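Local coordinates for protein cellulosomal scaffoldin (Acetivibrio cellulolyticus, PDB 4WI0) that binds a type II cohesin through its C-terminal X-module and calcium-loaded dockerin, linking scaffoldins of the cellulosome, and probably cleaves cellulose with a catalytic domain outside this fragment, at residues G1-G6 / T75-L80; V28-T33 / F45-V50; C113-T118 / G135-E140; N9-T14 / L88-D93; T54-I59 / T66-N71. The protein carries 1 engineered substitution. All coordinates share one frame; numbering follows the deposited sequence.

Contact 1 of 5, residues G1-G6 / T75-L80; sequences GTTVSG and TADKEL
Asp77 turns its carboxylate onto the backbone of Thr3, and the Thr3 N-H meets OD1 from above the carboxylate plane, 39° out of it, at an N to OD1 distance of 2.9 Å. CG of Asp77 stands anti to its own carbonyl carbon (chi1 -72°), leaning back beside its own backbone N, and OD1 also comes near Thr2 CA. An aspartate suits this place because its acceptor takes the N-H just where the strand of Asp77 is only beginning. From here strands 2-10 and 78-89 run parallel in the X-module, a beta-sandwich domain consistent with the carboxypeptidase regulatory-like family. Lys78 N gives to Thr3 O at 3.0 Å, Ser5 N to Lys78 O at the same separation, and Leu80 N to Ser5 O at 2.8 Å. This ladder pairs Val4 with Lys78 and Ser5 with Glu79. On the face that carries Val4, valine CG1 meets Leu80 CG at 3.7 Å, two branched apolar groups filling the side that also holds Val72 and Val74 of strand 67-74. Thr2 puts its methyl CG2 against Ala76 CA at 3.6 Å, while its hydroxyl bonds to the backbone O of Val50 on strand 44-50. Small or polar residues serve on the other face, which is more open. There a water lying very close to Ser5 OG joins the two side chains of this pair, donating to Glu79 OE2 at 3.0 Å.

Contact 2 of 5, residues V28-T33 / F45-V50; sequences VEIVGT and FEIKDV
Val28 crosses Phe45 at about a right angle, standing over one face of its ring, in the core of the X-module beta sandwich, where strand 27-31 of one sheet packs on strand 44-50 of the other. The strand axes approach to 8.8 Å at -35°, so the sheets meet through side chains. Phe45 CG sits between its backbone N and carbonyl carbon (chi1 67°), and the ring presents a face to Val28. Val28 CG2 lies 4.0 Å from the Phe45 ring centroid, a CH-pi contact, and CG1 lies over the same face, nearest CE2. Ile30 and Ile47 slide past each other in opposite directions, with Ile47 CD1 at 4.0 Å from Ile30 CG1 and 3.6 Å from Val28 O. Branched aliphatic residues suit both strands, since their methyls fill the gap between sheets. Past Asp49, whose positive phi belongs to a G1 beta bulge facing Thr2, Val50 turns inward. On the other strand, a type II turn carries the chain from Ile30 to Thr33, and Ile30 O accepts both Thr33 N and, at 2.6 Å, Thr33 OG1. Ile30 and Val50 then meet tip to tip, Ile30 CD1 pressing on Val50 CG2 at a tight 3.5 Å.

Contact 3 of 5, residues C113-T118 / G135-E140; sequences CKAFNT and GAISLE. With CA (calcium ion), chain D.
Ile137 fills the tight part of this contact, packed against Ala115 and Thr118. Its CB rests 3.5 Å from Ala115 O, and its CD1 reaches Ala115 CB at 3.8 Å and also touches Thr118 OG1. Thr118 and Ile137 lie side by side and point the same way. A threonine fits here because its hydroxyl bonds back to Ala115 O at 2.7 Å while its side chain still packs on the isoleucine. Close as well is the buried Phe116, whose CG is anti to the backbone N (chi1 -167°); its ring comes obliquely to the Ser138-Leu139 backbone, CE1 lying 3.5 Å from Ser138 C. Ile137 N gives a straight bond to Thr118 O at 2.8 Å. The return bonds are looser: Asn117 N and Thr118 N both reach Ile137 O weakly, a G1 beta bulge in which the more exposed Asn117 takes the positive phi. The cohesin chain packs on Phe116 and Asn117, and one of its polar side chains bonds to Leu139 N. On the same segment, Ala136 O binds calcium at 2.4 Å, and Ser138, the N-cap of helix 139-146, bonds through OG to a water on the metal. With Asp130, Asn132, Asp134 and Asp141 completing the site, this is the EF-hand-like calcium loop of a dockerin.

Contact 4 of 5, residues N9-T14 / L88-D93; sequences NPDFVT and LMWAGD. With CA (calcium ion), chain C.
Asn9 and Pro10 run parallel to Leu88 and Met89 as the last bridges between their strands, and beyond them an inverse gamma turn centred on Asp11 swings the first chain away. Met89 N bonds to Asn9 O at 3.0 Å, and Asp11 N to Met89 O at 2.9 Å. Proline costs this pairing nothing, since the cross-strand donors are Met89 N and Asp11 N; its own CA-H faces Met89 O, CA to O 3.5 Å. On the side of Asn9, Leu88 spreads its two methyls: CD2 touches Asn9 CB at 3.8 Å, and CD1 lies by the carboxylate of Asp11. Asp11 CG is anti to its backbone N (chi1 -173°), and the side chain lies beside Trp90, pointing the same way, with carboxylate and ring planes 46° apart. Asp11 CB comes 3.8 Å from Trp90 CD1, while OD2 takes its hydrogen bond from His148 NE2, whose ring stacks on Trp90. A water donates to Asp11 O and accepts from Ala91 N, bridging the chains where direct pairing has stopped. The methyl of Ala91 meets the edge of the Phe12 ring, CB to CE2 4.1 Å. Two residues on, Asp93 OD1 binds calcium at 2.3 Å in a site shared with Asp101, Ala103 and Asp108, so the chain after strand 78-89 leads into the dockerin. Helix 19-22 packs on Pro10 and Phe12 through Val22, and Ile144 of helix 139-146 touches both Phe12 and Ala91, tying the two domains together.

Contact 5 of 5, residues T54-I59 / T66-N71; sequences TYTVKI and TREIAN
Val57 and Ile69 exchange both backbone hydrogen bonds, as do Ile59 and Arg67, in the antiparallel beta hairpin of strands 53-60 and 67-74 at one side of the X-module sandwich. Ile69 N reaches Val57 O at 2.7 Å, and Val57 N returns to Ile69 O. Ile59 N gives to Arg67 O at 2.8 Å, with Arg67 N going back to Ile59 O along a nearly straight N-H...O line of 173°. On its other side strand 53-60 pairs with strand 27-31: Lys58 and Glu29 exchange backbone bonds, while Thr56 O accepts from Val31 N. Near the end of the segments the direct ladder gives way to water: one molecule accepts from Asn71 N at 2.7 Å and bonds Thr56 OG1 as well, a use that suits a threonine at a partly open strand position. Arg67 carries its guanidinium away from the partner strand, and its NH1 donates to Leu88 O on strand 78-89. Tyr55 likewise finds its polar partner outside, its OH bonding to Ala51 O. Lys58 CG, anti to the backbone N (chi1 -177°), lies near Arg67 O and Thr66 CG2. Lys58 and Glu68, a non-hydrogen-bonded pair, lie side by side and pack through their methylenes, CD to CG at 4.0 Å. Their charged ends, Lys58 NZ and Glu68 OE1, stay 5.1 Å apart, a probable long-range attraction without contact. On the face of Val57, Ile59 and Ile69, beside the aliphatic part of Arg67, Ile59 packs on Ile69 so that the two CD1 methyls meet at 3.8 Å.

Overall arrangement
Contacts 1, 2 and 5 lie within the X-module, and contact 4 joins it to the dockerin of contact 3. Contact 1 pairs strands 2-10 and 78-89 near one end; contact 4 pairs the same strands about 24 Å away, centre to centre, where they run out. Contacts 2 and 5 fall between, in chain order, within the long stretch that these two strands enclose. Contact 2 bridges both sheets and shares strand pairings with contacts 1 and 5, their centres only 9 and 11 Å off. Contact 3 comes last in the chain, about 40 Å from contact 1 and 17 Å from contact 4, so a beta-sandwich module leads into the calcium-bound, cohesin-binding dockerin.

Contact 1 of 5, residues G1-G6 / T75-L80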
# COMPACT_ATOMS: atom_id res chain seq x y z
N GLY B 1 24.97 36.00 6.06
CA GLY B 1 24.31 36.04 7.40
C GLY B 1 24.40 34.72 8.14
O GLY B 1 25.42 34.40 8.74
N THR B 2 23.32 33.95 8.09
CA THR B 2 23.19 32.74 8.89
C THR B 2 22.95 31.50 8.02
O THR B 2 22.63 31.61 6.84
CB THR B 2 22.03 32.85 9.91
OG1 THR B 2 20.77 32.78 9.22
CG2 THR B 2 22.10 34.17 10.68
N THR B 3 23.10 30.33 8.63
CA THR B 3 22.80 29.07 7.98
C THR B 3 21.53 28.46 8.58
O THR B 3 21.46 28.25 9.79
CB THR B 3 23.95 28.06 8.14
OG1 THR B 3 25.17 28.64 7.67
CG2 THR B 3 23.67 26.78 7.36
N VAL B 4 20.54 28.19 7.73
CA VAL B 4 19.35 27.45 8.13
C VAL B 4 19.51 26.00 7.62
O VAL B 4 19.70 25.79 6.43
CB VAL B 4 18.07 28.11 7.57
CG1 VAL B 4 16.82 27.37 8.02
CG2 VAL B 4 17.98 29.56 8.00
N SER B 5 19.45 25.03 8.53
CA SER B 5 19.61 23.61 8.19
C SER B 5 18.52 22.71 8.81
O SER B 5 17.73 23.15 9.65
CB SER B 5 21.00 23.14 8.63
OG SER B 5 21.15 23.28 10.03
N GLY B 6 18.50 21.45 8.42
CA GLY B 6 17.58 20.48 9.00
C GLY B 6 17.45 19.18 8.22
O GLY B 6 18.21 18.93 7.28
N THR B 75 17.51 34.28 14.02
CA THR B 75 18.37 35.30 14.65
C THR B 75 19.86 34.96 14.59
O THR B 75 20.71 35.82 14.84
CB THR B 75 17.98 35.52 16.12
OG1 THR B 75 18.12 34.30 16.86
CG2 THR B 75 16.54 36.02 16.23
N ALA B 76 20.16 33.70 14.29
CA ALA B 76 21.52 33.17 14.14
C ALA B 76 21.39 31.83 13.43
O ALA B 76 20.29 31.46 12.99
CB ALA B 76 22.17 33.00 15.50
N ASP B 77 22.48 31.08 13.32
CA ASP B 77 22.41 29.74 12.74
C ASP B 77 21.27 28.97 13.41
O ASP B 77 21.17 28.98 14.64
CB ASP B 77 23.72 28.98 12.92
CG ASP B 77 24.84 29.52 12.04
OD1 ASP B 77 24.58 30.34 11.13
OD2 ASP B 77 25.99 29.10 12.26
N LYS B 78 20.42 28.32 12.62
CA LYS B 78 19.23 27.65 13.14
C LYS B 78 19.01 26.29 12.51
O LYS B 78 19.00 26.15 11.28
CB LYS B 78 17.99 28.51 12.89
CG LYS B 78 16.70 27.89 13.42
CD LYS B 78 15.50 28.77 13.11
CE LYS B 78 14.26 28.31 13.87
NZ LYS B 78 14.24 28.85 15.25
N GLU B 79 18.79 25.29 13.36
CA GLU B 79 18.43 23.95 12.93
C GLU B 79 16.91 23.77 13.04
O GLU B 79 16.36 23.77 14.14
CB GLU B 79 19.17 22.91 13.78
CG GLU B 79 19.27 21.54 13.14
CD GLU B 79 20.28 20.62 13.82
OE1 GLU B 79 20.37 20.62 15.07
OE2 GLU B 79 20.97 19.88 13.08
N LEU B 80 16.23 23.64 11.91
CA LEU B 80 14.78 23.49 11.88
C LEU B 80 14.31 22.15 12.40
O LEU B 80 13.22 22.05 12.94
CB LEU B 80 14.23 23.65 10.47
CG LEU B 80 14.54 24.98 9.79
CD1 LEU B 80 13.63 25.15 8.58
CD2 LEU B 80 14.38 26.16 10.75
O HOH W 1 22.42 21.39 10.98

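Contact 2 of 5, residues V28-T33 / F45-V50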
# COMPACT_ATOMS: atom_id res chain seq x y z
N VAL B 28 13.62 22.84 -0.27
CA VAL B 28 13.26 23.65 0.87
C VAL B 28 13.56 25.10 0.52
O VAL B 28 14.71 25.44 0.23
CB VAL B 28 14.07 23.26 2.13
CG1 VAL B 28 13.64 24.08 3.33
CG2 VAL B 28 13.89 21.78 2.42
N GLU B 29 12.52 25.93 0.52
CA GLU B 29 12.61 27.33 0.11
C GLU B 29 12.33 28.20 1.32
O GLU B 29 11.41 27.91 2.08
CB GLU B 29 11.58 27.64 -0.98
CG GLU B 29 11.24 29.13 -1.07
CD GLU B 29 10.31 29.52 -2.21
OE1 GLU B 29 9.47 28.69 -2.65
OE2 GLU B 29 10.42 30.68 -2.64
N ILE B 30 13.10 29.28 1.47
CA ILE B 30 12.79 30.32 2.44
C ILE B 30 12.00 31.41 1.72
O ILE B 30 12.58 32.28 1.06
CB ILE B 30 14.06 30.88 3.10
CG1 ILE B 30 14.82 29.75 3.81
CG2 ILE B 30 13.72 32.01 4.07
CD1 ILE B 30 16.16 30.16 4.35
N VAL B 31 10.68 31.34 1.83
CA VAL B 31 9.77 32.23 1.10
C VAL B 31 10.13 33.67 1.45
O VAL B 31 10.37 33.98 2.61
CB VAL B 31 8.29 31.96 1.45
CG1 VAL B 31 7.38 32.95 0.74
CG2 VAL B 31 7.90 30.53 1.10
N GLY B 32 10.17 34.53 0.43
CA GLY B 32 10.56 35.93 0.61
C GLY B 32 12.01 36.16 0.20
O GLY B 32 12.41 37.29 -0.02
N THR B 33 12.78 35.08 0.13
CA THR B 33 14.11 35.11 -0.46
C THR B 33 14.08 34.25 -1.72
O THR B 33 13.08 33.59 -2.03
CB THR B 33 15.17 34.54 0.51
OG1 THR B 33 15.00 33.12 0.63
CG2 THR B 33 15.06 35.17 1.89
N PHE B 45 19.39 19.19 4.52
CA PHE B 45 19.52 20.39 3.70
C PHE B 45 20.25 21.50 4.44
O PHE B 45 20.22 21.56 5.68
CB PHE B 45 18.15 20.92 3.27
CG PHE B 45 17.32 21.44 4.40
CD1 PHE B 45 16.51 20.59 5.14
CD2 PHE B 45 17.33 22.79 4.72
CE1 PHE B 45 15.74 21.06 6.19
CE2 PHE B 45 16.56 23.28 5.77
CZ PHE B 45 15.77 22.41 6.50
N GLU B 46 20.86 22.40 3.67
CA GLU B 46 21.61 23.52 4.22
C GLU B 46 21.46 24.75 3.32
O GLU B 46 21.80 24.69 2.14
CB GLU B 46 23.08 23.14 4.33
CG GLU B 46 23.83 23.83 5.44
CD GLU B 46 25.26 23.35 5.49
OE1 GLU B 46 25.54 22.42 6.26
OE2 GLU B 46 26.08 23.88 4.72
N ILE B 47 20.96 25.85 3.86
CA ILE B 47 20.85 27.09 3.11
C ILE B 47 21.69 28.17 3.80
O ILE B 47 21.44 28.52 4.96
CB ILE B 47 19.38 27.57 3.00
CG1 ILE B 47 18.49 26.45 2.45
CG2 ILE B 47 19.31 28.80 2.10
CD1 ILE B 47 17.01 26.65 2.68
N LYS B 48 22.66 28.71 3.08
CA LYS B 48 23.62 29.66 3.63
C LYS B 48 23.23 31.09 3.31
O LYS B 48 22.37 31.33 2.48
CB LYS B 48 25.00 29.38 3.06
CG LYS B 48 25.53 27.98 3.36
CD LYS B 48 26.83 27.70 2.63
CE LYS B 48 27.38 26.33 2.98
NZ LYS B 48 28.62 26.01 2.22
N ASP B 49 23.89 32.03 3.99
CA ASP B 49 23.73 33.48 3.74
C ASP B 49 22.29 33.98 3.90
O ASP B 49 21.86 34.88 3.18
CB ASP B 49 24.26 33.86 2.35
CG ASP B 49 25.74 33.53 2.16
OD1 ASP B 49 26.50 33.52 3.14
OD2 ASP B 49 26.13 33.28 1.00
N VAL B 50 21.56 33.40 4.84
CA VAL B 50 20.18 33.81 5.08
C VAL B 50 20.18 35.03 6.00
O VAL B 50 20.86 35.03 7.04
CB VAL B 50 19.33 32.68 5.70
CG1 VAL B 50 17.91 33.16 5.95
CG2 VAL B 50 19.33 31.46 4.79

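Contact 3 of 5, residues C113-T118 / G135-E140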
# COMPACT_ATOMS: atom_id res chain seq x y z
N CYS B 113 -3.42 3.10 -8.89
CA CYS B 113 -4.07 1.86 -9.27
C CYS B 113 -4.05 1.58 -10.78
O CYS B 113 -4.29 0.45 -11.19
CB CYS B 113 -5.50 1.83 -8.73
SG CYS B 113 -5.55 1.56 -6.94
N LYS B 114 -3.76 2.59 -11.59
CA LYS B 114 -3.54 2.39 -13.02
C LYS B 114 -2.43 1.37 -13.33
O LYS B 114 -2.46 0.72 -14.37
CB LYS B 114 -3.24 3.72 -13.71
CG LYS B 114 -4.44 4.64 -13.82
CD LYS B 114 -4.10 6.00 -14.41
CE LYS B 114 -5.32 6.91 -14.36
NZ LYS B 114 -5.08 8.23 -15.00
N ALA B 115 -1.46 1.23 -12.42
CA ALA B 115 -0.39 0.25 -12.59
C ALA B 115 -0.28 -0.70 -11.40
O ALA B 115 0.81 -1.14 -11.07
CB ALA B 115 0.93 0.98 -12.82
N PHE B 116 -1.42 -1.03 -10.78
CA PHE B 116 -1.43 -1.85 -9.58
C PHE B 116 -0.91 -3.27 -9.85
O PHE B 116 -1.22 -3.87 -10.88
CB PHE B 116 -2.83 -1.95 -8.99
CG PHE B 116 -2.86 -2.52 -7.60
CD1 PHE B 116 -2.40 -1.77 -6.52
CD2 PHE B 116 -3.33 -3.81 -7.35
CE1 PHE B 116 -2.42 -2.29 -5.23
CE2 PHE B 116 -3.35 -4.33 -6.06
CZ PHE B 116 -2.89 -3.56 -5.00
N ASN B 117 -0.15 -3.78 -8.89
CA ASN B 117 0.46 -5.10 -8.98
C ASN B 117 1.46 -5.23 -10.13
O ASN B 117 1.38 -6.16 -10.93
CB ASN B 117 -0.60 -6.21 -9.06
CG ASN B 117 -0.02 -7.60 -8.76
OD1 ASN B 117 -0.30 -8.58 -9.46
ND2 ASN B 117 0.79 -7.67 -7.72
N THR B 118 2.40 -4.30 -10.20
CA THR B 118 3.48 -4.37 -11.19
C THR B 118 4.81 -4.21 -10.49
O THR B 118 4.87 -3.69 -9.39
CB THR B 118 3.35 -3.28 -12.28
OG1 THR B 118 3.31 -2.00 -11.65
CG2 THR B 118 2.09 -3.49 -13.11
N GLY B 135 10.48 -0.87 -5.87
CA GLY B 135 10.52 -1.53 -7.17
C GLY B 135 9.25 -2.27 -7.53
O GLY B 135 9.25 -3.11 -8.43
N ALA B 136 8.17 -1.96 -6.82
CA ALA B 136 6.86 -2.56 -7.06
C ALA B 136 5.77 -1.54 -6.77
O ALA B 136 5.96 -0.62 -5.97
CB ALA B 136 6.68 -3.79 -6.19
N ILE B 137 4.63 -1.70 -7.43
CA ILE B 137 3.44 -0.90 -7.12
C ILE B 137 2.45 -1.91 -6.56
O ILE B 137 1.96 -2.78 -7.29
CB ILE B 137 2.88 -0.16 -8.36
CG1 ILE B 137 3.94 0.82 -8.89
CG2 ILE B 137 1.62 0.60 -7.98
CD1 ILE B 137 3.69 1.32 -10.29
N SER B 138 2.20 -1.80 -5.26
CA SER B 138 1.45 -2.81 -4.52
C SER B 138 0.57 -2.10 -3.49
O SER B 138 0.47 -0.88 -3.51
CB SER B 138 2.42 -3.78 -3.83
OG SER B 138 3.29 -3.13 -2.93
N LEU B 139 -0.07 -2.88 -2.61
CA LEU B 139 -0.96 -2.30 -1.59
C LEU B 139 -0.22 -1.35 -0.64
O LEU B 139 -0.82 -0.40 -0.13
CB LEU B 139 -1.67 -3.39 -0.79
CG LEU B 139 -2.75 -2.94 0.20
CD1 LEU B 139 -3.75 -1.99 -0.45
CD2 LEU B 139 -3.46 -4.14 0.79
N GLU B 140 1.07 -1.60 -0.38
CA GLU B 140 1.87 -0.69 0.44
C GLU B 140 1.81 0.76 -0.04
O GLU B 140 1.64 1.67 0.76
CB GLU B 140 3.33 -1.12 0.47
CG GLU B 140 3.56 -2.32 1.34
CD GLU B 140 4.97 -2.81 1.30
OE1 GLU B 140 5.87 -2.01 1.68
OE2 GLU B 140 5.17 -3.98 0.89
CA CA D . 6.15 0.36 -3.83
O HOH W 2 5.27 -1.54 -2.58

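Contact 4 of 5, residues N9-T14 / L88-D93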
# COMPACT_ATOMS: atom_id res chain seq x y z
N ASN B 9 12.15 13.87 6.09
CA ASN B 9 11.92 12.43 5.86
C ASN B 9 10.51 12.23 5.29
O ASN B 9 9.59 12.92 5.69
CB ASN B 9 11.97 11.66 7.19
CG ASN B 9 13.36 11.24 7.63
OD1 ASN B 9 13.46 10.47 8.58
ND2 ASN B 9 14.42 11.73 7.00
N PRO B 10 10.33 11.25 4.38
CA PRO B 10 8.95 10.93 3.98
C PRO B 10 8.23 10.20 5.11
O PRO B 10 8.89 9.49 5.89
CB PRO B 10 9.15 10.00 2.78
CG PRO B 10 10.47 9.37 3.01
CD PRO B 10 11.32 10.39 3.71
N ASP B 11 6.91 10.37 5.22
CA ASP B 11 6.14 9.68 6.26
C ASP B 11 5.73 8.25 5.85
O ASP B 11 4.56 7.95 5.64
CB ASP B 11 4.90 10.51 6.67
CG ASP B 11 4.18 9.92 7.86
OD1 ASP B 11 4.77 9.10 8.58
OD2 ASP B 11 3.01 10.28 8.08
N PHE B 12 6.73 7.38 5.76
CA PHE B 12 6.52 5.93 5.61
C PHE B 12 7.84 5.20 5.89
O PHE B 12 8.93 5.79 5.81
CB PHE B 12 5.96 5.55 4.22
CG PHE B 12 6.81 6.00 3.04
CD1 PHE B 12 7.98 5.33 2.69
CD2 PHE B 12 6.40 7.07 2.26
CE1 PHE B 12 8.73 5.74 1.61
CE2 PHE B 12 7.16 7.48 1.17
CZ PHE B 12 8.32 6.82 0.85
N VAL B 13 7.72 3.93 6.24
CA VAL B 13 8.88 3.13 6.65
C VAL B 13 9.77 2.80 5.45
O VAL B 13 9.27 2.47 4.37
CB VAL B 13 8.46 1.85 7.42
CG1 VAL B 13 7.62 2.22 8.64
CG2 VAL B 13 7.71 0.88 6.53
N THR B 14 11.09 2.90 5.63
CA THR B 14 12.05 2.66 4.54
C THR B 14 13.02 1.54 4.91
O THR B 14 12.96 1.00 6.01
CB THR B 14 12.87 3.93 4.23
OG1 THR B 14 13.62 4.32 5.39
CG2 THR B 14 11.96 5.08 3.82
N LEU B 88 8.37 15.69 8.60
CA LEU B 88 7.78 14.66 7.77
C LEU B 88 7.02 15.27 6.59
O LEU B 88 6.41 16.32 6.73
CB LEU B 88 6.87 13.77 8.61
CG LEU B 88 7.61 12.98 9.70
CD1 LEU B 88 6.67 11.99 10.36
CD2 LEU B 88 8.82 12.26 9.15
N MET B 89 7.13 14.62 5.43
CA MET B 89 6.39 14.98 4.22
C MET B 89 5.48 13.82 3.78
O MET B 89 5.90 12.65 3.80
CB MET B 89 7.35 15.34 3.09
CG MET B 89 8.11 16.64 3.30
SD MET B 89 7.02 18.09 3.21
CE MET B 89 6.69 18.08 1.46
N TRP B 90 4.24 14.14 3.40
CA TRP B 90 3.24 13.10 3.07
C TRP B 90 3.17 12.82 1.57
O TRP B 90 2.77 13.68 0.77
CB TRP B 90 1.85 13.49 3.58
CG TRP B 90 1.80 13.85 5.05
CD1 TRP B 90 2.73 13.54 6.00
CD2 TRP B 90 0.75 14.55 5.71
NE1 TRP B 90 2.32 14.02 7.22
CE2 TRP B 90 1.10 14.64 7.07
CE3 TRP B 90 -0.47 15.11 5.29
CZ2 TRP B 90 0.30 15.27 8.02
CZ3 TRP B 90 -1.27 15.74 6.23
CH2 TRP B 90 -0.89 15.82 7.58
N ALA B 91 3.57 11.61 1.19
CA ALA B 91 3.48 11.17 -0.20
C ALA B 91 2.02 10.95 -0.61
O ALA B 91 1.18 10.62 0.22
CB ALA B 91 4.25 9.87 -0.39
N GLY B 92 1.75 11.12 -1.89
CA GLY B 92 0.44 10.76 -2.44
C GLY B 92 -0.47 11.89 -2.90
O GLY B 92 -1.64 11.63 -3.15
N ASP B 93 0.03 13.12 -2.97
CA ASP B 93 -0.62 14.14 -3.82
C ASP B 93 0.04 14.06 -5.20
O ASP B 93 1.08 14.68 -5.45
CB ASP B 93 -0.51 15.55 -3.25
CG ASP B 93 -1.24 16.58 -4.11
OD1 ASP B 93 -2.12 16.15 -4.88
OD2 ASP B 93 -0.94 17.80 -4.03
CA CA C . -4.18 15.10 -5.20
O HOH W 3 3.49 9.53 3.62
O HOH W 4 -3.50 15.59 -7.49
O HOH W 5 -6.28 14.63 -6.22

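Contact 5 of 5, residues T54-I59 / T66-N71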
# COMPACT_ATOMS: atom_id res chain seq x y z
N THR B 54 11.99 36.79 10.05
CA THR B 54 10.99 35.75 10.27
C THR B 54 10.34 35.36 8.95
O THR B 54 9.89 36.24 8.19
CB THR B 54 9.87 36.23 11.22
OG1 THR B 54 10.46 36.74 12.43
CG2 THR B 54 8.93 35.09 11.56
N TYR B 55 10.26 34.05 8.70
CA TYR B 55 9.90 33.52 7.39
C TYR B 55 8.93 32.36 7.46
O TYR B 55 8.81 31.67 8.48
CB TYR B 55 11.16 32.98 6.67
CG TYR B 55 12.28 33.98 6.50
CD1 TYR B 55 12.27 34.90 5.46
CD2 TYR B 55 13.36 33.99 7.37
CE1 TYR B 55 13.30 35.82 5.30
CE2 TYR B 55 14.40 34.90 7.22
CZ TYR B 55 14.37 35.81 6.18
OH TYR B 55 15.39 36.71 6.03
N THR B 56 8.25 32.14 6.34
CA THR B 56 7.59 30.88 6.07
C THR B 56 8.58 30.02 5.29
O THR B 56 9.20 30.50 4.35
CB THR B 56 6.32 31.11 5.24
OG1 THR B 56 5.43 31.96 5.98
CG2 THR B 56 5.62 29.79 4.95
N VAL B 57 8.74 28.77 5.70
CA VAL B 57 9.57 27.82 4.96
C VAL B 57 8.66 26.84 4.22
O VAL B 57 7.75 26.28 4.82
CB VAL B 57 10.53 27.07 5.91
CG1 VAL B 57 11.35 26.03 5.15
CG2 VAL B 57 11.47 28.06 6.58
N LYS B 58 8.90 26.67 2.91
CA LYS B 58 8.05 25.83 2.07
C LYS B 58 8.82 24.63 1.55
O LYS B 58 9.95 24.77 1.06
CB LYS B 58 7.47 26.62 0.89
CG LYS B 58 6.51 25.80 0.04
CD LYS B 58 5.49 26.66 -0.71
CE LYS B 58 6.13 27.41 -1.86
NZ LYS B 58 5.13 28.15 -2.66
N ILE B 59 8.21 23.45 1.66
CA ILE B 59 8.86 22.20 1.27
C ILE B 59 8.03 21.52 0.20
O ILE B 59 6.83 21.31 0.37
CB ILE B 59 9.06 21.25 2.46
CG1 ILE B 59 9.79 21.97 3.61
CG2 ILE B 59 9.88 20.03 2.04
CD1 ILE B 59 8.87 22.50 4.69
N THR B 66 2.58 19.52 -0.58
CA THR B 66 3.40 20.67 -0.23
C THR B 66 3.15 21.09 1.23
O THR B 66 2.02 21.09 1.70
CB THR B 66 3.14 21.83 -1.23
OG1 THR B 66 3.67 21.45 -2.51
CG2 THR B 66 3.81 23.14 -0.77
N ARG B 67 4.24 21.40 1.93
CA ARG B 67 4.18 21.82 3.33
C ARG B 67 4.67 23.25 3.49
O ARG B 67 5.63 23.67 2.84
CB ARG B 67 5.02 20.88 4.20
CG ARG B 67 4.97 21.20 5.69
CD ARG B 67 5.46 20.04 6.54
NE ARG B 67 5.20 20.25 7.96
CZ ARG B 67 5.24 19.31 8.90
NH1 ARG B 67 5.51 18.04 8.60
NH2 ARG B 67 4.98 19.63 10.16
N GLU B 68 4.00 24.00 4.35
CA GLU B 68 4.46 25.33 4.74
C GLU B 68 4.63 25.39 6.25
O GLU B 68 3.74 24.96 7.00
CB GLU B 68 3.49 26.41 4.25
CG GLU B 68 3.50 26.57 2.73
CD GLU B 68 2.58 27.67 2.23
OE1 GLU B 68 3.08 28.77 1.93
OE2 GLU B 68 1.36 27.45 2.14
N ILE B 69 5.78 25.89 6.69
CA ILE B 69 6.04 26.06 8.10
C ILE B 69 6.10 27.55 8.38
O ILE B 69 6.98 28.24 7.90
CB ILE B 69 7.38 25.40 8.52
CG1 ILE B 69 7.36 23.92 8.13
CG2 ILE B 69 7.62 25.59 10.01
CD1 ILE B 69 8.68 23.20 8.37
N ALA B 70 5.13 28.03 9.16
CA ALA B 70 5.01 29.46 9.46
C ALA B 70 5.90 29.89 10.62
O ALA B 70 6.34 29.06 11.42
CB ALA B 70 3.56 29.79 9.78
N ASN B 71 6.15 31.19 10.71
CA ASN B 71 6.81 31.79 11.88
C ASN B 71 8.15 31.15 12.22
O ASN B 71 8.42 30.83 13.38
CB ASN B 71 5.87 31.74 13.10
CG ASN B 71 4.52 32.38 12.82
OD1 ASN B 71 4.47 33.52 12.37
ND2 ASN B 71 3.43 31.67 13.09
O HOH W 6 5.63 32.94 8.66